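Local atomic coordinates of 2-c-methyl-d-erythritol 2,4-cyclodiphosphate synthase (Plasmodium falciparum, PDB entry 4C82), a protein that probably catalyses the ring closure that forms 2-C-methyl-D-erythritol 2,4-cyclodiphosphate, with release of CMP, in the non-mevalonate route to isoprenoids. Residues K18-D23 with N53-S58; V119-I124 with S150-K155; A125-I130 with G166-I171. The protein carries 1 engineered substitution. All coordinates share one frame; numbering follows the deposited sequence.

Contact 1. Residues K18-D23 with N53-S58; sequences KIKVLD and NVLVLS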
loop_
_atom_site.group_PDB
_atom_site.type_symbol
_atom_site.label_atom_id
_atom_site.label_comp_id
_atom_site.label_asym_id
_atom_site.label_seq_id
_atom_site.Cartn_x
_atom_site.Cartn_y
_atom_site.Cartn_z
ATOM N N LYS A 18 -6.079 17.052 -5.804
ATOM C CA LYS A 18 -6.720 17.518 -7.066
ATOM C C LYS A 18 -5.791 18.351 -7.947
ATOM O O LYS A 18 -5.079 19.240 -7.442
ATOM C CB LYS A 18 -7.938 18.405 -6.721
ATOM C CG LYS A 18 -9.050 17.641 -6.061
ATOM C CD LYS A 18 -10.222 18.519 -5.573
ATOM C CE LYS A 18 -10.584 19.588 -6.580
ATOM N NZ LYS A 18 -10.904 19.037 -7.926
ATOM N N ILE A 19 -5.826 18.103 -9.258
ATOM C CA ILE A 19 -4.969 18.809 -10.175
ATOM C C ILE A 19 -5.790 19.301 -11.379
ATOM O O ILE A 19 -6.913 18.859 -11.601
ATOM C CB ILE A 19 -3.825 17.944 -10.701
ATOM C CG1 ILE A 19 -4.367 16.644 -11.310
ATOM C CG2 ILE A 19 -2.801 17.667 -9.589
ATOM C CD1 ILE A 19 -3.371 16.093 -12.336
ATOM N N LYS A 20 -5.200 20.224 -12.126
ATOM C CA LYS A 20 -5.737 20.649 -13.410
ATOM C C LYS A 20 -4.561 20.770 -14.401
ATOM O O LYS A 20 -3.593 21.453 -14.137
ATOM C CB LYS A 20 -6.481 21.965 -13.236
ATOM C CG LYS A 20 -6.417 22.896 -14.460
ATOM C CD LYS A 20 -7.182 24.197 -14.202
ATOM C CE LYS A 20 -8.663 23.867 -14.104
ATOM N NZ LYS A 20 -9.174 24.823 -13.120
ATOM N N VAL A 21 -4.612 20.008 -15.475
ATOM C CA VAL A 21 -3.527 19.967 -16.418
ATOM C C VAL A 21 -3.788 21.207 -17.311
ATOM O O VAL A 21 -4.966 21.501 -17.625
ATOM C CB VAL A 21 -3.607 18.680 -17.215
ATOM C CG1 VAL A 21 -2.629 18.686 -18.375
ATOM C CG2 VAL A 21 -3.360 17.498 -16.248
ATOM N N LEU A 22 -2.717 21.946 -17.619
ATOM C CA LEU A 22 -2.808 23.146 -18.492
ATOM C C LEU A 22 -2.768 22.635 -19.920
ATOM O O LEU A 22 -1.703 22.567 -20.568
ATOM C CB LEU A 22 -1.670 24.137 -18.171
ATOM C CG LEU A 22 -1.735 24.720 -16.739
ATOM C CD1 LEU A 22 -0.511 25.570 -16.331
ATOM C CD2 LEU A 22 -3.061 25.464 -16.508
ATOM N N ASP A 23 -3.926 22.197 -20.390
ATOM C CA ASP A 23 -3.963 21.647 -21.732
ATOM C C ASP A 23 -4.527 22.741 -22.593
ATOM O O ASP A 23 -4.370 23.916 -22.291
ATOM C CB ASP A 23 -4.776 20.327 -21.846
ATOM C CG ASP A 23 -6.140 20.382 -21.151
ATOM O OD1 ASP A 23 -6.805 21.435 -21.097
ATOM O OD2 ASP A 23 -6.564 19.326 -20.650
ATOM N N ASN A 53 3.282 22.621 -16.207
ATOM C CA ASN A 53 2.009 22.426 -16.923
ATOM C C ASN A 53 0.872 21.883 -16.082
ATOM O O ASN A 53 -0.147 21.507 -16.621
ATOM C CB ASN A 53 2.190 21.566 -18.182
ATOM C CG ASN A 53 2.588 20.132 -17.870
ATOM O OD1 ASN A 53 2.189 19.205 -18.583
ATOM N ND2 ASN A 53 3.361 19.935 -16.799
ATOM N N VAL A 54 1.001 21.897 -14.757
ATOM C CA VAL A 54 -0.104 21.359 -13.919
ATOM C C VAL A 54 -0.334 22.242 -12.727
ATOM O O VAL A 54 0.595 22.598 -11.997
ATOM C CB VAL A 54 0.190 19.908 -13.437
ATOM C CG1 VAL A 54 -1.019 19.334 -12.694
ATOM C CG2 VAL A 54 0.657 19.028 -14.587
ATOM N N LEU A 55 -1.585 22.584 -12.526
ATOM C CA LEU A 55 -1.969 23.262 -11.334
ATOM C C LEU A 55 -2.512 22.243 -10.329
ATOM O O LEU A 55 -3.143 21.251 -10.697
ATOM C CB LEU A 55 -3.079 24.281 -11.634
ATOM C CG LEU A 55 -2.647 25.408 -12.625
ATOM C CD1 LEU A 55 -3.777 26.405 -12.816
ATOM C CD2 LEU A 55 -1.363 26.115 -12.191
ATOM N N VAL A 56 -2.338 22.568 -9.067
ATOM C CA VAL A 56 -2.778 21.713 -7.997
ATOM C C VAL A 56 -3.777 22.595 -7.257
ATOM O O VAL A 56 -3.519 23.780 -7.022
ATOM C CB VAL A 56 -1.562 21.240 -7.148
ATOM C CG1 VAL A 56 -0.893 22.419 -6.414
ATOM C CG2 VAL A 56 -1.917 20.065 -6.208
ATOM N N LEU A 57 -4.952 22.047 -6.971
ATOM C CA LEU A 57 -6.009 22.833 -6.348
ATOM C C LEU A 57 -6.017 22.419 -4.906
ATOM O O LEU A 57 -6.617 21.414 -4.552
ATOM C CB LEU A 57 -7.380 22.636 -7.055
ATOM C CG LEU A 57 -7.478 22.678 -8.615
ATOM C CD1 LEU A 57 -8.875 23.067 -9.090
ATOM C CD2 LEU A 57 -6.447 23.553 -9.348
ATOM N N SER A 58 -5.301 23.190 -4.087
ATOM C CA SER A 58 -4.993 22.849 -2.703
ATOM C C SER A 58 -4.671 24.105 -1.857
ATOM O O SER A 58 -4.055 25.052 -2.351
ATOM C CB SER A 58 -3.754 21.946 -2.676
ATOM O OG SER A 58 -3.873 20.866 -3.600
#
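L22 folds over the peptide of N53 and then reaches on to L55. Its CB sits 3.4 Å from N53 O, and CG is nearly as close to that oxygen. At the fork the branches part: CD1 lies against N53 C at 3.9 Å, while CD2 packs on CD1 of L55, also 3.9 Å away. The two leucine side chains cross at about a right angle. With chi1 at -64°, CG of L22 stands beside its own backbone N, which itself donates to N53 O at 2.8 Å, so one carbonyl receives both the N-H and the start of the side chain. This is the end of an antiparallel pairing in which strand 54-56 forms one margin of the chain's five-stranded mixed sheet, next to strand 9-21. K20 and L55 are its hydrogen-bonded pair, joined by K20 N to L55 O at 2.7 Å and by the reverse bond; L57 N adds a nearly straight bond to K18 O. On the face opposite K20 and L55, I19 CB meets V54 CG1 at 3.7 Å, and L44 covers V54 and V56. K18, across from L57, gives its backbone N-H to OE1 of E160 of the second subunit.

Contact 2. Residues V119-I124 with S150-K155; sequences VDINVI and SQISVK
K155 and D120 meet at about a right angle on one face of a parallel strand pair, with NZ only 2.6 Å from D120 OD1 in a salt bridge. The lysine gets there by curling: its chain runs extended through chi2, then bends at chi3 (-88°) and chi4 (-37°), which turns the ammonium back over the neighbouring strand. D120 holds CG opposite its backbone N (chi1 -173°), and its OD1 takes two donors from opposite faces of the carboxylate plane. NZ comes in on the syn side, somewhat out of plane, whereas S153 OG donates at 2.8 Å from above the plane. N122 runs alongside K155 and offers OD1 to NZ at 2.9 Å, with the ammonium well above the amide's carbonyl plane.

The other face is hydrocarbon. I121 and V154 lie side by side, CD1 to CG1 at 3.9 Å, and V119 CG1 meets I152 CG1 at 4.0 Å; helix 134-145 packs against this face, as expected for the beta-alpha-beta crossover that joins strands 114-124 and 152-157. Of the backbone bonds, K155 N donates to I121 O at 2.8 Å, while the bond from S153 N to V119 O is weak.

Q12 of the third subunit completes the polar face: its backbone N donates to D120 OD2, and its backbone O accepts from both N122 ND2 and K155 NZ. A buried ammonium gripped by a carboxylate and two carbonyl-type oxygens would be expected to stay protonated, so the charge pair probably ties the strands to the trimer interface as well as to each other.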
loop_
_atom_site.group_PDB
_atom_site.type_symbol
_atom_site.label_atom_id
_atom_site.label_comp_id
_atom_site.label_asym_id
_atom_site.label_seq_id
_atom_site.Cartn_x
_atom_site.Cartn_y
_atom_site.Cartn_z
ATOM N N VAL A 119 13.238 3.917 1.572
ATOM C CA VAL A 119 11.852 4.380 1.382
ATOM C C VAL A 119 11.517 4.004 -0.100
ATOM O O VAL A 119 12.377 4.098 -0.934
ATOM C CB VAL A 119 11.731 5.880 1.666
ATOM C CG1 VAL A 119 12.698 6.662 0.783
ATOM C CG2 VAL A 119 10.246 6.382 1.464
ATOM N N ASP A 120 10.320 3.475 -0.371
ATOM C CA ASP A 120 9.892 3.152 -1.729
ATOM C C ASP A 120 8.545 3.934 -1.920
ATOM O O ASP A 120 7.655 3.793 -1.120
ATOM C CB ASP A 120 9.754 1.672 -1.881
ATOM C CG ASP A 120 9.464 1.248 -3.346
ATOM O OD1 ASP A 120 9.717 2.044 -4.292
ATOM O OD2 ASP A 120 8.988 0.122 -3.512
ATOM N N ILE A 121 8.531 4.803 -2.908
ATOM C CA ILE A 121 7.459 5.750 -3.274
ATOM C C ILE A 121 6.825 5.395 -4.649
ATOM O O ILE A 121 7.516 5.272 -5.632
ATOM C CB ILE A 121 8.116 7.158 -3.335
ATOM C CG1 ILE A 121 8.771 7.462 -1.948
ATOM C CG2 ILE A 121 7.084 8.247 -3.632
ATOM C CD1 ILE A 121 9.905 8.485 -1.913
ATOM N N ASN A 122 5.505 5.279 -4.702
ATOM C CA ASN A 122 4.763 4.939 -5.909
ATOM C C ASN A 122 3.878 6.126 -6.141
ATOM O O ASN A 122 2.924 6.352 -5.355
ATOM C CB ASN A 122 3.839 3.709 -5.604
ATOM C CG ASN A 122 4.590 2.383 -5.692
ATOM O OD1 ASN A 122 5.313 2.185 -6.642
ATOM N ND2 ASN A 122 4.424 1.486 -4.722
ATOM N N VAL A 123 4.182 6.897 -7.167
ATOM C CA VAL A 123 3.301 8.028 -7.534
ATOM C C VAL A 123 2.324 7.452 -8.597
ATOM O O VAL A 123 2.758 6.817 -9.595
ATOM C CB VAL A 123 4.184 9.129 -8.137
ATOM C CG1 VAL A 123 3.373 10.354 -8.572
ATOM C CG2 VAL A 123 5.325 9.467 -7.179
ATOM N N ILE A 124 1.018 7.624 -8.378
ATOM C CA ILE A 124 0.011 7.081 -9.309
ATOM C C ILE A 124 -0.624 8.339 -9.907
ATOM O O ILE A 124 -1.380 9.108 -9.231
ATOM C CB ILE A 124 -1.027 6.196 -8.581
ATOM C CG1 ILE A 124 -0.268 5.137 -7.701
ATOM C CG2 ILE A 124 -1.990 5.542 -9.619
ATOM C CD1 ILE A 124 -1.145 4.097 -6.930
ATOM N N SER A 150 20.974 5.830 -2.528
ATOM C CA SER A 150 20.701 4.407 -2.566
ATOM C C SER A 150 19.589 3.906 -1.588
ATOM O O SER A 150 19.247 2.743 -1.594
ATOM C CB SER A 150 21.987 3.631 -2.325
ATOM O OG SER A 150 22.495 3.930 -1.047
ATOM N N GLN A 151 19.107 4.761 -0.695
ATOM C CA GLN A 151 18.044 4.353 0.246
ATOM C C GLN A 151 16.653 4.794 -0.297
ATOM O O GLN A 151 15.667 4.549 0.351
ATOM C CB GLN A 151 18.297 4.933 1.634
ATOM C CG GLN A 151 19.587 4.296 2.328
ATOM C CD GLN A 151 19.987 5.149 3.537
ATOM O OE1 GLN A 151 20.771 6.097 3.409
ATOM N NE2 GLN A 151 19.288 4.951 4.647
ATOM N N ILE A 152 16.631 5.403 -1.491
ATOM C CA ILE A 152 15.396 5.997 -2.046
ATOM C C ILE A 152 15.020 5.361 -3.391
ATOM O O ILE A 152 15.875 5.085 -4.273
ATOM C CB ILE A 152 15.526 7.526 -2.181
ATOM C CG1 ILE A 152 16.032 8.127 -0.862
ATOM C CG2 ILE A 152 14.232 8.170 -2.717
ATOM C CD1 ILE A 152 16.728 9.457 -1.060
ATOM N N SER A 153 13.718 5.139 -3.576
ATOM C CA SER A 153 13.228 4.646 -4.880
ATOM C C SER A 153 12.001 5.512 -5.148
ATOM O O SER A 153 11.214 5.712 -4.206
ATOM C CB SER A 153 12.758 3.234 -4.744
ATOM O OG SER A 153 11.871 2.924 -5.842
ATOM N N VAL A 154 11.865 6.080 -6.348
ATOM C CA VAL A 154 10.651 6.829 -6.639
ATOM C C VAL A 154 10.173 6.274 -7.997
ATOM O O VAL A 154 10.960 6.294 -8.948
ATOM C CB VAL A 154 10.844 8.369 -6.732
ATOM C CG1 VAL A 154 11.334 9.007 -5.462
ATOM C CG2 VAL A 154 11.787 8.742 -7.833
ATOM N N LYS A 155 8.924 5.750 -8.063
ATOM C CA LYS A 155 8.392 5.107 -9.259
ATOM C C LYS A 155 7.061 5.744 -9.660
ATOM O O LYS A 155 6.271 6.117 -8.780
ATOM C CB LYS A 155 8.164 3.603 -9.088
ATOM C CG LYS A 155 9.177 2.861 -8.228
ATOM C CD LYS A 155 9.095 1.343 -8.355
ATOM C CE LYS A 155 8.110 0.697 -7.383
ATOM N NZ LYS A 155 7.990 1.250 -6.015
#

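Contact 3. Residues A125-I130 with G166-I171; sequences AQVPKI and GEKKAI
Q126 presses the stem of its side chain onto the last turn of helix 163-166, CG only 3.3 Å from G166 O. The chain leaves with CG turned away from the backbone N (chi1 -159°) and bends at chi2 (60°), which brings OE1 back across the glycine, 3.5 Å from G166 CA. That oxygen is spoken for elsewhere: it accepts from the backbone N of both H159 and K161. The close-packed part continues at I171, whose CG2 fits between A125 CB at 3.9 Å and V127 O at 3.6 Å. V127 O is buried here against a methyl group and has no polar partner in the model. Behind I171 lie I19, L44 and L46.

Towards solvent the fit becomes looser. K168 lays its aliphatic chain across V127 at about a right angle, CD lying 4.0 Å from V127 CG2, and its CG brushes Q126 CB at 3.8 Å; the lysine itself is only partly covered. No direct hydrogen bond joins the two segments. Instead a water takes the N-H of Q126 at 3.0 Å and donates to A170 O at 2.7 Å, so one water links the two backbones.

K168, with its positive phi of 61°, is the C-prime residue of a Schellman motif that ends helix 163-166 just before strand 170-181. The loop after strand 114-124, which K168 touches at V127, carries a cis peptide before P128; in bacterial relatives the corresponding loop of this YgbB-family fold helps line the cytidine pocket.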
loop_
_atom_site.group_PDB
_atom_site.type_symbol
_atom_site.label_atom_id
_atom_site.label_comp_id
_atom_site.label_asym_id
_atom_site.label_seq_id
_atom_site.Cartn_x
_atom_site.Cartn_y
_atom_site.Cartn_z
ATOM N N ALA A 125 -0.241 8.564 -11.134
ATOM C CA ALA A 125 -0.432 9.870 -11.799
ATOM C C ALA A 125 -0.491 9.597 -13.290
ATOM O O ALA A 125 0.420 9.012 -13.836
ATOM C CB ALA A 125 0.739 10.791 -11.501
ATOM N N GLN A 126 -1.537 10.067 -13.949
ATOM C CA GLN A 126 -1.625 10.015 -15.423
ATOM C C GLN A 126 -0.642 11.030 -15.991
ATOM O O GLN A 126 0.047 10.731 -16.937
ATOM C CB GLN A 126 -3.091 10.269 -15.938
ATOM C CG GLN A 126 -3.354 9.754 -17.354
ATOM C CD GLN A 126 -3.160 8.265 -17.525
ATOM O OE1 GLN A 126 -3.600 7.472 -16.690
ATOM N NE2 GLN A 126 -2.541 7.861 -18.642
ATOM N N VAL A 127 -0.537 12.204 -15.375
ATOM C CA VAL A 127 0.509 13.216 -15.673
ATOM C C VAL A 127 0.970 13.856 -14.339
ATOM O O VAL A 127 0.171 13.952 -13.418
ATOM C CB VAL A 127 -0.030 14.360 -16.560
ATOM C CG1 VAL A 127 -0.450 13.825 -17.931
ATOM C CG2 VAL A 127 -1.185 15.033 -15.854
ATOM N N PRO A 128 2.254 14.276 -14.214
ATOM C CA PRO A 128 3.291 14.191 -15.229
ATOM C C PRO A 128 3.932 12.815 -15.217
ATOM O O PRO A 128 3.703 12.047 -14.319
ATOM C CB PRO A 128 4.306 15.261 -14.762
ATOM C CG PRO A 128 4.212 15.204 -13.235
ATOM C CD PRO A 128 2.785 14.809 -12.926
ATOM N N LYS A 129 4.745 12.533 -16.215
ATOM C CA LYS A 129 5.590 11.349 -16.280
ATOM C C LYS A 129 6.708 11.519 -15.217
ATOM O O LYS A 129 7.323 12.557 -15.159
ATOM C CB LYS A 129 6.189 11.324 -17.695
ATOM C CG LYS A 129 6.971 10.078 -18.106
ATOM C CD LYS A 129 7.995 10.463 -19.187
ATOM C CE LYS A 129 8.514 9.280 -20.008
ATOM N NZ LYS A 129 7.999 9.264 -21.411
ATOM N N ILE A 130 6.976 10.501 -14.402
ATOM C CA ILE A 130 7.907 10.647 -13.268
ATOM C C ILE A 130 9.361 10.374 -13.698
ATOM O O ILE A 130 10.295 10.984 -13.163
ATOM C CB ILE A 130 7.482 9.747 -12.053
ATOM C CG1 ILE A 130 6.037 10.038 -11.575
ATOM C CG2 ILE A 130 8.441 9.823 -10.861
ATOM C CD1 ILE A 130 5.630 11.502 -11.386
ATOM N N GLY A 166 -6.960 8.547 -13.797
ATOM C CA GLY A 166 -6.618 8.305 -15.208
ATOM C C GLY A 166 -7.183 9.477 -16.032
ATOM O O GLY A 166 -6.654 9.797 -17.078
ATOM N N GLU A 167 -8.247 10.087 -15.553
ATOM C CA GLU A 167 -8.815 11.294 -16.205
ATOM C C GLU A 167 -8.119 12.576 -15.788
ATOM O O GLU A 167 -8.603 13.640 -16.121
ATOM C CB GLU A 167 -10.317 11.367 -15.898
ATOM C CG GLU A 167 -11.014 10.245 -16.632
ATOM C CD GLU A 167 -12.538 10.265 -16.536
ATOM O OE1 GLU A 167 -13.133 10.988 -15.699
ATOM O OE2 GLU A 167 -13.121 9.501 -17.320
ATOM N N LYS A 168 -6.989 12.469 -15.050
ATOM C CA LYS A 168 -6.223 13.632 -14.632
ATOM C C LYS A 168 -6.926 14.630 -13.740
ATOM O O LYS A 168 -6.556 15.815 -13.737
ATOM C CB LYS A 168 -5.658 14.372 -15.845
ATOM C CG LYS A 168 -5.002 13.452 -16.816
ATOM C CD LYS A 168 -4.483 14.235 -17.986
ATOM C CE LYS A 168 -4.730 13.459 -19.256
ATOM N NZ LYS A 168 -3.538 13.569 -20.152
ATOM N N LYS A 169 -7.832 14.148 -12.894
ATOM C CA LYS A 169 -8.493 15.016 -11.957
ATOM C C LYS A 169 -7.733 15.064 -10.630
ATOM O O LYS A 169 -8.052 15.864 -9.773
ATOM C CB LYS A 169 -9.940 14.526 -11.691
ATOM C CG LYS A 169 -10.850 14.541 -12.931
ATOM C CD LYS A 169 -12.228 13.926 -12.630
ATOM C CE LYS A 169 -13.114 14.106 -13.869
ATOM N NZ LYS A 169 -14.514 13.724 -13.511
ATOM N N ALA A 170 -6.787 14.152 -10.449
ATOM C CA ALA A 170 -6.116 13.982 -9.152
ATOM C C ALA A 170 -4.838 13.205 -9.386
ATOM O O ALA A 170 -4.740 12.521 -10.375
ATOM C CB ALA A 170 -7.015 13.186 -8.176
ATOM N N ILE A 171 -3.897 13.274 -8.430
ATOM C CA ILE A 171 -2.721 12.434 -8.434
ATOM C C ILE A 171 -2.582 11.885 -7.032
ATOM O O ILE A 171 -3.053 12.513 -6.102
ATOM C CB ILE A 171 -1.460 13.230 -8.761
ATOM C CG1 ILE A 171 -1.302 14.437 -7.813
ATOM C CG2 ILE A 171 -1.541 13.670 -10.234
ATOM C CD1 ILE A 171 -0.031 15.225 -8.044
HETATM O O HOH W 1 -3.548 11.880 -12.763
#

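In the fold
The three contacts lie along one mixed sheet. Contacts 1 and 3 are close neighbours, their centres about 10 Å apart: the side chains of V21 and V127 pack together, and I19 N is 3.2 Å from K169 O, a probable hydrogen bond from strand 9-21 to the residue just before strand 170-181. Contact 2 lies deeper in the chain, its centre about 17 Å from that of contact 3 and about 23 Å from that of contact 1; V123 and I130 bridge contacts 2 and 3. Contacts 1 and 3 touch the second subunit, contact 2 the third. A bound zinc lies about 7 Å from the S58 side chain, consistent with an active site near contact 1, while N122 is about 11 Å from a zinc.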